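Local coordinates for protein probable CoA-transferase alpha subunit (Rhodococcus jostii, PDB 6COJ) that binds a coenzyme A thioester of a spiro-bicyclic acid and probably serves as the alpha subunit of a CoA-transferase-family enzyme, at residues 215-220 with 243-248; 186-191 with 221-226; 98-103 with 269-274; 52-57 with 73-78. The protein carries 1 engineered substitution. All blocks are in the same frame, centred on the assembly; numbering follows the deposited sequence. Where two conformers were deposited one is given.

Contact 1. Residues 215-220 with 243-248; sequences VSVERV and DGVVEA
G244 enters the pairing through its carbonyl: V215 N donates to G244 O at 3.0 Å, almost along the C=O axis. V245 pairs with V215, and the two side chains lie side by side on one face of the sheet, pointing the same way. V245 CG2, beside its own backbone N, meets V215 CG1 at 4.0 Å. V245 CG1 stands anti to that N (chi1 175°) and instead touches V220 CG2, also at 4.0 Å. V246, beside S216, turns its isopropyl group to the other face, where it packs on I21 and on L23 and A26 of helix 23-28. Its backbone uses both polar atoms: V246 N gives to V215 O at 2.8 Å, in the carbonyl plane, and V246 O receives V217 N at 2.8 Å, nearly on the C=O axis. Gripping the residues before and after S216 is the register of parallel strands; 213-217 and 244-247 are the last two of the seven-stranded parallel sheet in this Rossmann-like domain, and 244-247 is an edge strand within the chain. E247 returns to the V215 and V245 face. Its CG is anti to the backbone N (chi1 -172°), and the extended chain brings the carboxylate over the backbone of R219 and V220. There V220 N donates to E247 OE2 at 2.9 Å, in a nearly straight bond (174° at the hydrogen) that descends on the carboxylate from above its plane. A248 N closes the pairing on V217 O at 2.8 Å, and A248 CB rests 4.1 Å from S216 CB, whose hydroxyl is bonded to H183.

Contact 2. Residues 186-191 with 221-226; sequences LGDKHG and VETEEL. With SO4 (sulfate ion), chain D.
D188 OD2 is held by two donors: T223 OG1, a hydroxyl that gives its proton across 2.6 Å to D188 OD2 from above the carboxylate plane, and N192 ND2 farther along the loop. The other oxygen closes an Asx turn, H190 N donating to D188 OD1 at 2.9 Å. CG of D188 sits between the backbone N and carbonyl carbon (chi1 76°), which lays the carboxylate alongside T223, the first residue of helix 223-229. An alanine in place of D188 would probably loosen both the Asx turn and the tie to the helix start, since it loses every one of these acceptors. Beside this polar clasp, V221 N donates to G187 O at 2.9 Å. Next to it, L186 crosses V221 at about a right angle, L186 CD1 3.7 Å from V221 CG1, and runs past L226 in the opposite sense, L186 CD2 3.9 Å from L226 CD1. Water 1 bridges K189 N and V221 O. The extended K189 chain puts NZ 2.8 Å from O1 of a sulfate, probably from the crystallisation liquor and also held by S15; waters 2 and 3 link K189 NZ to the E222 carboxylate. With neutral donors on both its oxygens and a helix start alongside, D188 is likely to be ionised.

Contact 3. Residues 98-103 with 269-274; sequences DPWFAK and RHYAES
The N-terminus of helix 99-106 is capped by D98, and the same carboxylate reaches over to helix 265-274. D98 CG is anti to the backbone N (chi1 -178°). D98 OD1 turns its anti lone pair to F101 N at 2.9 Å, a nearly straight capping bond (169° at the hydrogen), and takes a weak second one from W100 N. D98 OD2 uses its syn lone pair for the Y271 hydroxyl, whose OH donates to it over 2.6 Å; the oxygen lies at the edge of the tyrosine ring, in its plane. An alanine here would remove both carboxylate oxygens and would probably weaken the helix cap and the tie to Y271 together. The cap follows Y97, which lines the acyl-CoA pocket, so the bond joins the helix after this pocket residue to helix 265-274, the first of the three helices that end the chain. Around the hydroxyl, the W100 indole presents its edge, with W100 CD1 3.7 Å from Y271 OH. P99 lies between the helices, with P99 CG 3.7 Å from A272 O and 4.2 Å from A272 CB. W281 and F284 of helix 278-288 pack next to this cluster, W281 meeting W100 edge-to-face and F284 touching Y271.

Contact 4. Residues 52-57 with 73-78; sequences RALLRS and GLLCSA
Helices 48-56 and 70-77 are the connections of two successive beta-alpha-beta crossovers, 35-38 to 62-65 and 62-65 to 81-86, and they pack nearly parallel, the axes of segments 52-56 and 73-77 approaching to 9.8 Å at 7°. L55 fills the groove between them. From CB its chain swings across, with chi1 at -102°, well off a staggered position, bringing the branch over the last turn of the other helix. L55 CG lies 4.0 Å from A78 CB. Of its two tips, L55 CD1 rests 3.7 Å from the backbone oxygen L74 O and 3.8 Å from L75 CD2; the L55 side chain crosses L74 at about a right angle, with L55 CD2 4.1 Å from L74 CB. The preceding residue, L54, adds a second apolar touch, its CD1 4.0 Å from L75 CD2, so two leucines share this one methyl. No hydrogen bond links the segments; leucine methyls pack on one another and on the L74 carbonyl. R52 points away, salt-bridged to E293 and in cation-pi contact with Y296. In each segment a serine turns back on a backbone carbonyl: S57 OG donates to L54 O, and S77 OG to L74 O at 2.7 Å, on an in-plane lone pair.

From the N terminus, contact 4 closes first: residues 52-57 and 73-78 bracket a short loop that holds strand 62-65. Contact 3 then opens at 98-103 and shuts only at 269-274, after 165 intervening residues, so contacts 1 and 2 both lie nested inside it. Those two cross, their segments alternating: 186-191, 215-220, 221-226, 243-248. They touch directly, V245 packing on G191 and D188, and join the sheet's last two strands to the turn and helix beyond. Contacts 3 and 4 also touch, W100 and Y271 lying on G73, so helices 70-77, 99-106 and 265-274 pack together. Contacts 2 and 3 stand on opposite sides of the chain's centre.

Contact 1. Residues 215-220 with 243-248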
loop_
_atom_site.group_PDB
_atom_site.type_symbol
_atom_site.label_atom_id
_atom_site.label_comp_id
_atom_site.label_asym_id
_atom_site.label_seq_id
_atom_site.Cartn_x
_atom_site.Cartn_y
_atom_site.Cartn_z
ATOM N N VAL A 215 -13.765 -7.101 -15.016
ATOM C CA VAL A 215 -14.503 -6.724 -13.814
ATOM C C VAL A 215 -15.985 -6.884 -14.106
ATOM O O VAL A 215 -16.497 -6.319 -15.081
ATOM C CB VAL A 215 -14.179 -5.299 -13.327
ATOM C CG1 VAL A 215 -14.469 -4.251 -14.386
ATOM C CG2 VAL A 215 -14.952 -4.994 -12.050
ATOM N N SER A 216 -16.662 -7.690 -13.302
ATOM C CA SER A 216 -18.113 -7.675 -13.299
ATOM C C SER A 216 -18.574 -6.712 -12.209
ATOM O O SER A 216 -17.910 -6.559 -11.182
ATOM C CB SER A 216 -18.686 -9.089 -13.121
ATOM O OG SER A 216 -18.209 -9.713 -11.939
ATOM N N VAL A 217 -19.686 -6.020 -12.459
ATOM C CA VAL A 217 -20.203 -5.038 -11.509
ATOM C C VAL A 217 -21.697 -5.252 -11.340
ATOM O O VAL A 217 -22.384 -5.715 -12.256
ATOM C CB VAL A 217 -19.926 -3.568 -11.921
ATOM C CG1 VAL A 217 -18.444 -3.286 -11.930
ATOM C CG2 VAL A 217 -20.537 -3.279 -13.283
ATOM N N GLU A 218 -22.214 -4.891 -10.157
ATOM C CA GLU A 218 -23.655 -4.978 -9.935
ATOM C C GLU A 218 -24.434 -4.110 -10.916
ATOM O O GLU A 218 -25.539 -4.473 -11.339
ATOM C CB GLU A 218 -24.028 -4.574 -8.507
ATOM C CG GLU A 218 -23.515 -5.470 -7.399
ATOM C CD GLU A 218 -24.181 -6.835 -7.435
ATOM O OE1 GLU A 218 -23.442 -7.832 -7.323
ATOM O OE2 GLU A 218 -25.412 -6.903 -7.627
ATOM N N ARG A 219 -23.893 -2.948 -11.260
ATOM C CA ARG A 219 -24.571 -2.007 -12.132
ATOM C C ARG A 219 -23.517 -1.165 -12.837
ATOM O O ARG A 219 -22.533 -0.738 -12.222
ATOM C CB ARG A 219 -25.496 -1.088 -11.323
ATOM C CG ARG A 219 -26.306 -0.111 -12.167
ATOM C CD ARG A 219 -27.160 0.801 -11.298
ATOM N NE ARG A 219 -28.051 0.044 -10.431
ATOM C CZ ARG A 219 -29.309 -0.261 -10.736
ATOM N NH1 ARG A 219 -29.825 0.121 -11.902
ATOM N NH2 ARG A 219 -30.054 -0.956 -9.878
ATOM N N VAL A 220 -23.735 -0.929 -14.127
ATOM C CA VAL A 220 -22.926 -0.010 -14.912
ATOM C C VAL A 220 -23.650 1.324 -14.942
ATOM O O VAL A 220 -24.853 1.381 -15.239
ATOM C CB VAL A 220 -22.693 -0.545 -16.335
ATOM C CG1 VAL A 220 -21.984 0.508 -17.182
ATOM C CG2 VAL A 220 -21.863 -1.800 -16.293
ATOM N N ASP A 243 -9.828 -4.294 -18.785
ATOM C CA ASP A 243 -10.009 -4.492 -20.216
ATOM C C ASP A 243 -11.440 -4.793 -20.625
ATOM O O ASP A 243 -11.830 -4.433 -21.735
ATOM C CB ASP A 243 -9.065 -5.578 -20.735
ATOM C CG ASP A 243 -7.627 -5.265 -20.406
ATOM O OD1 ASP A 243 -7.092 -4.268 -20.938
ATOM O OD2 ASP A 243 -7.047 -5.980 -19.574
ATOM N N GLY A 244 -12.226 -5.416 -19.761
ATOM C CA GLY A 244 -13.629 -5.645 -20.055
ATOM C C GLY A 244 -14.468 -5.452 -18.814
ATOM O O GLY A 244 -14.044 -5.764 -17.696
ATOM N N VAL A 245 -15.676 -4.932 -19.030
ATOM C CA VAL A 245 -16.639 -4.636 -17.973
ATOM C C VAL A 245 -17.903 -5.440 -18.239
ATOM O O VAL A 245 -18.487 -5.336 -19.322
ATOM C CB VAL A 245 -16.976 -3.133 -17.937
ATOM C CG1 VAL A 245 -18.079 -2.850 -16.910
ATOM C CG2 VAL A 245 -15.738 -2.311 -17.650
ATOM N N VAL A 246 -18.339 -6.219 -17.250
ATOM C CA VAL A 246 -19.544 -7.039 -17.363
ATOM C C VAL A 246 -20.563 -6.538 -16.348
ATOM O O VAL A 246 -20.260 -6.439 -15.155
ATOM C CB VAL A 246 -19.240 -8.527 -17.118
ATOM C CG1 VAL A 246 -20.518 -9.357 -17.264
ATOM C CG2 VAL A 246 -18.150 -9.027 -18.070
ATOM N N GLU A 247 -21.769 -6.233 -16.810
ATOM C CA GLU A 247 -22.847 -5.904 -15.886
ATOM C C GLU A 247 -23.492 -7.202 -15.421
ATOM O O GLU A 247 -24.103 -7.916 -16.222
ATOM C CB GLU A 247 -23.874 -4.982 -16.540
ATOM C CG GLU A 247 -24.894 -4.456 -15.558
ATOM C CD GLU A 247 -25.628 -3.243 -16.084
ATOM O OE1 GLU A 247 -25.804 -3.147 -17.318
ATOM O OE2 GLU A 247 -26.012 -2.379 -15.267
ATOM N N ALA A 248 -23.358 -7.516 -14.134
ATOM C CA ALA A 248 -23.840 -8.779 -13.574
ATOM C C ALA A 248 -24.488 -8.524 -12.225
ATOM O O ALA A 248 -23.869 -8.709 -11.167
ATOM C CB ALA A 248 -22.711 -9.807 -13.469
#

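Contact 2. Residues 186-191 with 221-226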
loop_
_atom_site.group_PDB
_atom_site.type_symbol
_atom_site.label_atom_id
_atom_site.label_comp_id
_atom_site.label_asym_id
_atom_site.label_seq_id
_atom_site.Cartn_x
_atom_site.Cartn_y
_atom_site.Cartn_z
ATOM N N LEU A 186 -19.980 -1.142 -8.406
ATOM C CA LEU A 186 -20.420 -0.104 -9.320
ATOM C C LEU A 186 -19.270 0.203 -10.256
ATOM O O LEU A 186 -18.109 0.193 -9.838
ATOM C CB LEU A 186 -20.768 1.161 -8.526
ATOM C CG LEU A 186 -21.693 2.180 -9.172
ATOM C CD1 LEU A 186 -23.044 1.546 -9.491
ATOM C CD2 LEU A 186 -21.864 3.325 -8.205
ATOM N N GLY A 187 -19.583 0.495 -11.509
ATOM C CA GLY A 187 -18.534 0.857 -12.445
ATOM C C GLY A 187 -19.121 1.498 -13.679
ATOM O O GLY A 187 -20.330 1.442 -13.911
ATOM N N ASP A 188 -18.240 2.098 -14.480
ATOM C CA ASP A 188 -18.622 2.690 -15.753
ATOM C C ASP A 188 -18.176 1.785 -16.907
ATOM O O ASP A 188 -17.531 0.749 -16.700
ATOM C CB ASP A 188 -18.189 4.165 -15.823
ATOM C CG ASP A 188 -16.687 4.368 -16.062
ATOM O OD1 ASP A 188 -15.961 3.398 -16.395
ATOM O OD2 ASP A 188 -16.234 5.511 -15.828
ATOM N N LYS A 189 -18.557 2.163 -18.136
ATOM C CA LYS A 189 -18.253 1.328 -19.293
ATOM C C LYS A 189 -16.786 1.355 -19.671
ATOM O O LYS A 189 -16.391 0.621 -20.584
ATOM C CB LYS A 189 -19.113 1.736 -20.492
ATOM C CG LYS A 189 -18.856 3.144 -21.004
ATOM C CD LYS A 189 -19.840 3.423 -22.132
ATOM C CE LYS A 189 -19.703 4.809 -22.702
ATOM N NZ LYS A 189 -20.767 5.026 -23.731
ATOM N N HIS A 190 -15.972 2.176 -18.999
ATOM C CA HIS A 190 -14.552 2.277 -19.293
ATOM C C HIS A 190 -13.685 1.543 -18.283
ATOM O O HIS A 190 -12.463 1.505 -18.453
ATOM C CB HIS A 190 -14.126 3.748 -19.334
ATOM C CG HIS A 190 -15.025 4.627 -20.144
ATOM N ND1 HIS A 190 -15.188 4.483 -21.505
ATOM C CD2 HIS A 190 -15.791 5.682 -19.780
ATOM C CE1 HIS A 190 -16.035 5.399 -21.942
ATOM N NE2 HIS A 190 -16.408 6.145 -20.915
ATOM N N GLY A 191 -14.273 0.994 -17.222
ATOM C CA GLY A 191 -13.511 0.276 -16.228
ATOM C C GLY A 191 -13.237 1.026 -14.938
ATOM O O GLY A 191 -12.663 0.431 -14.020
ATOM N N VAL A 221 -22.925 2.395 -14.614
ATOM C CA VAL A 221 -23.460 3.749 -14.581
ATOM C C VAL A 221 -22.504 4.656 -15.348
ATOM O O VAL A 221 -21.387 4.272 -15.682
ATOM C CB VAL A 221 -23.636 4.252 -13.133
ATOM C CG1 VAL A 221 -24.607 3.356 -12.369
ATOM C CG2 VAL A 221 -22.287 4.299 -12.432
ATOM N N GLU A 222 -22.966 5.863 -15.674
ATOM C CA GLU A 222 -22.039 6.803 -16.292
ATOM C C GLU A 222 -21.005 7.262 -15.264
ATOM O O GLU A 222 -21.231 7.222 -14.051
ATOM C CB GLU A 222 -22.762 8.011 -16.909
ATOM C CG GLU A 222 -23.736 7.685 -18.054
ATOM C CD GLU A 222 -23.074 7.387 -19.403
ATOM O OE1 GLU A 222 -21.966 7.892 -19.682
ATOM O OE2 GLU A 222 -23.688 6.647 -20.205
ATOM N N THR A 223 -19.852 7.700 -15.773
ATOM C CA THR A 223 -18.731 8.080 -14.915
ATOM C C THR A 223 -19.152 9.100 -13.870
ATOM O O THR A 223 -18.815 8.972 -12.685
ATOM C CB THR A 223 -17.596 8.660 -15.758
ATOM O OG1 THR A 223 -17.211 7.721 -16.770
ATOM C CG2 THR A 223 -16.375 8.972 -14.879
ATOM N N GLU A 224 -19.915 10.107 -14.282
ATOM C CA GLU A 224 -20.271 11.140 -13.332
ATOM C C GLU A 224 -21.180 10.608 -12.233
ATOM O O GLU A 224 -21.072 11.035 -11.079
ATOM C CB GLU A 224 -20.860 12.338 -14.062
ATOM C CG GLU A 224 -21.332 13.378 -13.114
ATOM C CD GLU A 224 -20.188 14.264 -12.615
ATOM O OE1 GLU A 224 -20.505 15.292 -12.006
ATOM O OE2 GLU A 224 -18.986 13.922 -12.799
ATOM N N GLU A 225 -22.057 9.658 -12.558
ATOM C CA GLU A 225 -22.854 9.034 -11.513
ATOM C C GLU A 225 -21.972 8.243 -10.553
ATOM O O GLU A 225 -22.151 8.311 -9.333
ATOM C CB GLU A 225 -23.923 8.137 -12.139
ATOM C CG GLU A 225 -24.808 7.508 -11.101
ATOM C CD GLU A 225 -26.001 6.777 -11.680
ATOM O OE1 GLU A 225 -26.183 6.762 -12.918
ATOM O OE2 GLU A 225 -26.755 6.211 -10.873
ATOM N N LEU A 226 -21.006 7.495 -11.090
ATOM C CA LEU A 226 -20.097 6.719 -10.248
ATOM C C LEU A 226 -19.387 7.599 -9.223
ATOM O O LEU A 226 -19.378 7.292 -8.025
ATOM C CB LEU A 226 -19.077 5.993 -11.129
ATOM C CG LEU A 226 -17.890 5.326 -10.432
ATOM C CD1 LEU A 226 -18.368 4.139 -9.619
ATOM C CD2 LEU A 226 -16.854 4.883 -11.464
HETATM S S SO4 D . -18.483 8.075 -24.400
HETATM O O1 SO4 D . -19.326 7.026 -24.964
HETATM O O2 SO4 D . -17.169 7.524 -24.075
HETATM O O3 SO4 D . -18.338 9.147 -25.383
HETATM O O4 SO4 D . -19.104 8.599 -23.187
HETATM O O HOH W 1 -20.654 4.100 -18.263
HETATM O O HOH W 2 -23.249 4.577 -21.934
HETATM O O HOH W 3 -21.628 7.699 -22.453
#

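Contact 3. Residues 98-103 with 269-274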
loop_
_atom_site.group_PDB
_atom_site.type_symbol
_atom_site.label_atom_id
_atom_site.label_comp_id
_atom_site.label_asym_id
_atom_site.label_seq_id
_atom_site.Cartn_x
_atom_site.Cartn_y
_atom_site.Cartn_z
ATOM N N ASP A 98 -14.150 -25.911 2.014
ATOM C CA ASP A 98 -14.859 -26.141 0.762
ATOM C C ASP A 98 -14.733 -27.609 0.374
ATOM O O ASP A 98 -13.610 -28.110 0.236
ATOM C CB ASP A 98 -14.344 -25.257 -0.364
ATOM C CG ASP A 98 -15.121 -25.482 -1.651
ATOM O OD1 ASP A 98 -14.849 -26.482 -2.347
ATOM O OD2 ASP A 98 -16.043 -24.694 -1.954
ATOM N N PRO A 99 -15.843 -28.321 0.177
ATOM C CA PRO A 99 -15.762 -29.773 -0.041
ATOM C C PRO A 99 -15.225 -30.153 -1.404
ATOM O O PRO A 99 -14.697 -31.260 -1.553
ATOM C CB PRO A 99 -17.217 -30.232 0.134
ATOM C CG PRO A 99 -18.029 -29.022 -0.289
ATOM C CD PRO A 99 -17.229 -27.825 0.199
ATOM N N TRP A 100 -15.347 -29.284 -2.409
ATOM C CA TRP A 100 -14.793 -29.620 -3.716
ATOM C C TRP A 100 -13.289 -29.399 -3.761
ATOM O O TRP A 100 -12.553 -30.202 -4.348
ATOM C CB TRP A 100 -15.498 -28.839 -4.822
ATOM C CG TRP A 100 -16.777 -29.473 -5.262
ATOM C CD1 TRP A 100 -18.041 -28.983 -5.099
ATOM C CD2 TRP A 100 -16.919 -30.736 -5.920
ATOM N NE1 TRP A 100 -18.963 -29.860 -5.625
ATOM C CE2 TRP A 100 -18.297 -30.942 -6.139
ATOM C CE3 TRP A 100 -16.011 -31.704 -6.364
ATOM C CZ2 TRP A 100 -18.791 -32.082 -6.775
ATOM C CZ3 TRP A 100 -16.500 -32.835 -6.988
ATOM C CH2 TRP A 100 -17.875 -33.015 -7.193
ATOM N N PHE A 101 -12.809 -28.317 -3.148
ATOM C CA PHE A 101 -11.372 -28.179 -2.960
ATOM C C PHE A 101 -10.817 -29.354 -2.157
ATOM O O PHE A 101 -9.779 -29.927 -2.512
ATOM C CB PHE A 101 -11.086 -26.844 -2.278
ATOM C CG PHE A 101 -9.648 -26.652 -1.901
ATOM C CD1 PHE A 101 -8.677 -26.470 -2.876
ATOM C CD2 PHE A 101 -9.268 -26.657 -0.573
ATOM C CE1 PHE A 101 -7.349 -26.286 -2.527
ATOM C CE2 PHE A 101 -7.936 -26.471 -0.214
ATOM C CZ PHE A 101 -6.979 -26.286 -1.196
ATOM N N ALA A 102 -11.506 -29.747 -1.081
ATOM C CA ALA A 102 -11.036 -30.879 -0.283
ATOM C C ALA A 102 -10.954 -32.152 -1.117
ATOM O O ALA A 102 -9.988 -32.912 -1.006
ATOM C CB ALA A 102 -11.951 -31.092 0.927
ATOM N N LYS A 103 -11.960 -32.398 -1.960
ATOM C CA LYS A 103 -11.944 -33.602 -2.784
ATOM C C LYS A 103 -10.782 -33.583 -3.770
ATOM O O LYS A 103 -10.109 -34.604 -3.959
ATOM C CB LYS A 103 -13.285 -33.772 -3.497
ATOM C CG LYS A 103 -14.375 -34.310 -2.582
ATOM C CD LYS A 103 -15.775 -33.986 -3.087
ATOM C CE LYS A 103 -16.399 -35.158 -3.820
ATOM N NZ LYS A 103 -15.642 -35.514 -5.048
ATOM N N ARG A 269 -24.917 -23.402 2.103
ATOM C CA ARG A 269 -25.068 -24.708 2.737
ATOM C C ARG A 269 -25.549 -25.756 1.745
ATOM O O ARG A 269 -25.072 -26.895 1.763
ATOM C CB ARG A 269 -26.004 -24.623 3.940
ATOM C CG ARG A 269 -25.334 -24.064 5.171
ATOM C CD ARG A 269 -26.176 -24.252 6.416
ATOM N NE ARG A 269 -27.430 -23.514 6.370
ATOM C CZ ARG A 269 -27.591 -22.290 6.857
ATOM N NH1 ARG A 269 -26.566 -21.644 7.405
ATOM N NH2 ARG A 269 -28.774 -21.703 6.782
ATOM N N HIS A 270 -26.488 -25.389 0.866
ATOM C CA HIS A 270 -26.984 -26.333 -0.132
ATOM C C HIS A 270 -25.895 -26.714 -1.129
ATOM O O HIS A 270 -25.773 -27.886 -1.511
ATOM C CB HIS A 270 -28.198 -25.738 -0.850
ATOM C CG HIS A 270 -28.802 -26.647 -1.877
ATOM N ND1 HIS A 270 -29.427 -27.830 -1.546
ATOM C CD2 HIS A 270 -28.878 -26.541 -3.222
ATOM C CE1 HIS A 270 -29.860 -28.417 -2.645
ATOM N NE2 HIS A 270 -29.539 -27.658 -3.675
ATOM N N TYR A 271 -25.090 -25.739 -1.560
ATOM C CA TYR A 271 -23.939 -26.038 -2.408
ATOM C C TYR A 271 -23.019 -27.057 -1.742
ATOM O O TYR A 271 -22.640 -28.067 -2.352
ATOM C CB TYR A 271 -23.186 -24.736 -2.730
ATOM C CG TYR A 271 -21.717 -24.924 -3.043
ATOM C CD1 TYR A 271 -21.299 -25.390 -4.287
ATOM C CD2 TYR A 271 -20.744 -24.643 -2.089
ATOM C CE1 TYR A 271 -19.951 -25.572 -4.570
ATOM C CE2 TYR A 271 -19.393 -24.825 -2.361
ATOM C CZ TYR A 271 -19.004 -25.287 -3.605
ATOM O OH TYR A 271 -17.670 -25.462 -3.887
ATOM N N ALA A 272 -22.669 -26.817 -0.474
ATOM C CA ALA A 272 -21.712 -27.681 0.212
ATOM C C ALA A 272 -22.277 -29.083 0.411
ATOM O O ALA A 272 -21.590 -30.080 0.159
ATOM C CB ALA A 272 -21.308 -27.050 1.550
ATOM N N GLU A 273 -23.536 -29.177 0.856
ATOM C CA GLU A 273 -24.147 -30.488 1.052
ATOM C C GLU A 273 -24.371 -31.211 -0.268
ATOM O O GLU A 273 -24.381 -32.446 -0.302
ATOM C CB GLU A 273 -25.458 -30.358 1.830
ATOM C CG GLU A 273 -25.264 -30.158 3.324
ATOM C CD GLU A 273 -26.338 -29.288 3.937
ATOM O OE1 GLU A 273 -27.344 -29.011 3.250
ATOM O OE2 GLU A 273 -26.177 -28.881 5.107
ATOM N N SER A 274 -24.544 -30.477 -1.366
ATOM C CA SER A 274 -24.743 -31.145 -2.648
ATOM C C SER A 274 -23.467 -31.799 -3.167
ATOM O O SER A 274 -23.547 -32.694 -4.016
ATOM C CB SER A 274 -25.327 -30.176 -3.676
ATOM O OG SER A 274 -26.654 -29.812 -3.325
#

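Contact 4. Residues 52-57 with 73-78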
loop_
_atom_site.group_PDB
_atom_site.type_symbol
_atom_site.label_atom_id
_atom_site.label_comp_id
_atom_site.label_asym_id
_atom_site.label_seq_id
_atom_site.Cartn_x
_atom_site.Cartn_y
_atom_site.Cartn_z
ATOM N N ARG A 52 -19.080 -19.145 -12.968
ATOM C CA ARG A 52 -20.074 -19.989 -13.632
ATOM C C ARG A 52 -19.906 -19.962 -15.149
ATOM O O ARG A 52 -20.112 -20.980 -15.820
ATOM C CB ARG A 52 -21.496 -19.582 -13.220
ATOM C CG ARG A 52 -21.861 -19.996 -11.790
ATOM C CD ARG A 52 -23.286 -19.631 -11.398
ATOM N NE ARG A 52 -23.487 -18.197 -11.187
ATOM C CZ ARG A 52 -23.313 -17.578 -10.020
ATOM N NH1 ARG A 52 -22.910 -18.260 -8.944
ATOM N NH2 ARG A 52 -23.541 -16.275 -9.931
ATOM N N ALA A 53 -19.519 -18.811 -15.708
ATOM C CA ALA A 53 -19.262 -18.749 -17.145
ATOM C C ALA A 53 -18.040 -19.584 -17.518
ATOM O O ALA A 53 -18.019 -20.227 -18.577
ATOM C CB ALA A 53 -19.112 -17.294 -17.598
ATOM N N LEU A 54 -17.017 -19.596 -16.658
ATOM C CA LEU A 54 -15.891 -20.505 -16.866
ATOM C C LEU A 54 -16.345 -21.962 -16.890
ATOM O O LEU A 54 -15.886 -22.746 -17.731
ATOM C CB LEU A 54 -14.846 -20.298 -15.771
ATOM C CG LEU A 54 -13.634 -19.460 -16.157
ATOM C CD1 LEU A 54 -12.755 -19.190 -14.934
ATOM C CD2 LEU A 54 -12.833 -20.149 -17.244
ATOM N N LEU A 55 -17.237 -22.348 -15.967
ATOM C CA LEU A 55 -17.724 -23.723 -15.918
ATOM C C LEU A 55 -18.459 -24.102 -17.195
ATOM O O LEU A 55 -18.367 -25.244 -17.656
ATOM C CB LEU A 55 -18.633 -23.922 -14.701
ATOM C CG LEU A 55 -17.982 -24.634 -13.507
ATOM C CD1 LEU A 55 -16.717 -23.923 -13.070
ATOM C CD2 LEU A 55 -18.961 -24.772 -12.343
ATOM N N ARG A 56 -19.210 -23.163 -17.770
ATOM C CA ARG A 56 -19.924 -23.437 -19.012
ATOM C C ARG A 56 -18.966 -23.618 -20.179
ATOM O O ARG A 56 -19.299 -24.315 -21.144
ATOM C CB ARG A 56 -20.886 -22.288 -19.321
ATOM C CG ARG A 56 -22.069 -22.185 -18.388
ATOM C CD ARG A 56 -23.146 -21.283 -18.967
ATOM N NE ARG A 56 -22.706 -19.910 -19.167
ATOM C CZ ARG A 56 -22.755 -18.965 -18.229
ATOM N NH1 ARG A 56 -23.227 -19.251 -17.022
ATOM N NH2 ARG A 56 -22.346 -17.735 -18.499
ATOM N N SER A 57 -17.790 -22.992 -20.116
ATOM C CA SER A 57 -16.808 -23.007 -21.188
ATOM C C SER A 57 -15.970 -24.281 -21.135
ATOM O O SER A 57 -16.069 -25.088 -20.208
ATOM C CB SER A 57 -15.874 -21.800 -21.078
ATOM O OG SER A 57 -14.831 -22.013 -20.126
ATOM N N GLY A 73 -13.699 -23.958 -5.294
ATOM C CA GLY A 73 -14.464 -25.194 -5.216
ATOM C C GLY A 73 -15.190 -25.512 -6.507
ATOM O O GLY A 73 -15.117 -26.635 -7.019
ATOM N N LEU A 74 -15.898 -24.525 -7.065
ATOM C CA LEU A 74 -16.616 -24.779 -8.311
ATOM C C LEU A 74 -15.655 -25.142 -9.439
ATOM O O LEU A 74 -15.915 -26.068 -10.214
ATOM C CB LEU A 74 -17.474 -23.572 -8.689
ATOM C CG LEU A 74 -18.785 -23.403 -7.919
ATOM C CD1 LEU A 74 -19.431 -22.072 -8.287
ATOM C CD2 LEU A 74 -19.756 -24.568 -8.172
ATOM N N LEU A 75 -14.521 -24.441 -9.539
ATOM C CA LEU A 75 -13.555 -24.793 -10.574
ATOM C C LEU A 75 -13.033 -26.216 -10.385
ATOM O O LEU A 75 -12.854 -26.958 -11.360
ATOM C CB LEU A 75 -12.411 -23.774 -10.582
ATOM C CG LEU A 75 -12.834 -22.381 -11.053
ATOM C CD1 LEU A 75 -11.696 -21.391 -10.829
ATOM C CD2 LEU A 75 -13.258 -22.383 -12.515
ATOM N N CYS A 76 -12.812 -26.625 -9.133
ATOM C CA CYS A 76 -12.365 -27.991 -8.872
ATOM C C CYS A 76 -13.441 -29.002 -9.226
ATOM O O CYS A 76 -13.129 -30.101 -9.704
ATOM C CB CYS A 76 -11.958 -28.141 -7.408
ATOM S SG CYS A 76 -10.378 -27.371 -6.999
ATOM N N SER A 77 -14.711 -28.660 -8.987
ATOM C CA SER A 77 -15.788 -29.579 -9.334
ATOM C C SER A 77 -15.814 -29.898 -10.823
ATOM O O SER A 77 -16.314 -30.960 -11.210
ATOM C CB SER A 77 -17.154 -29.040 -8.888
ATOM O OG SER A 77 -17.666 -28.056 -9.779
ATOM N N ALA A 78 -15.275 -29.016 -11.660
ATOM C CA ALA A 78 -15.248 -29.230 -13.099
ATOM C C ALA A 78 -13.874 -29.645 -13.598
ATOM O O ALA A 78 -13.654 -29.685 -14.816
ATOM C CB ALA A 78 -15.732 -27.971 -13.826
#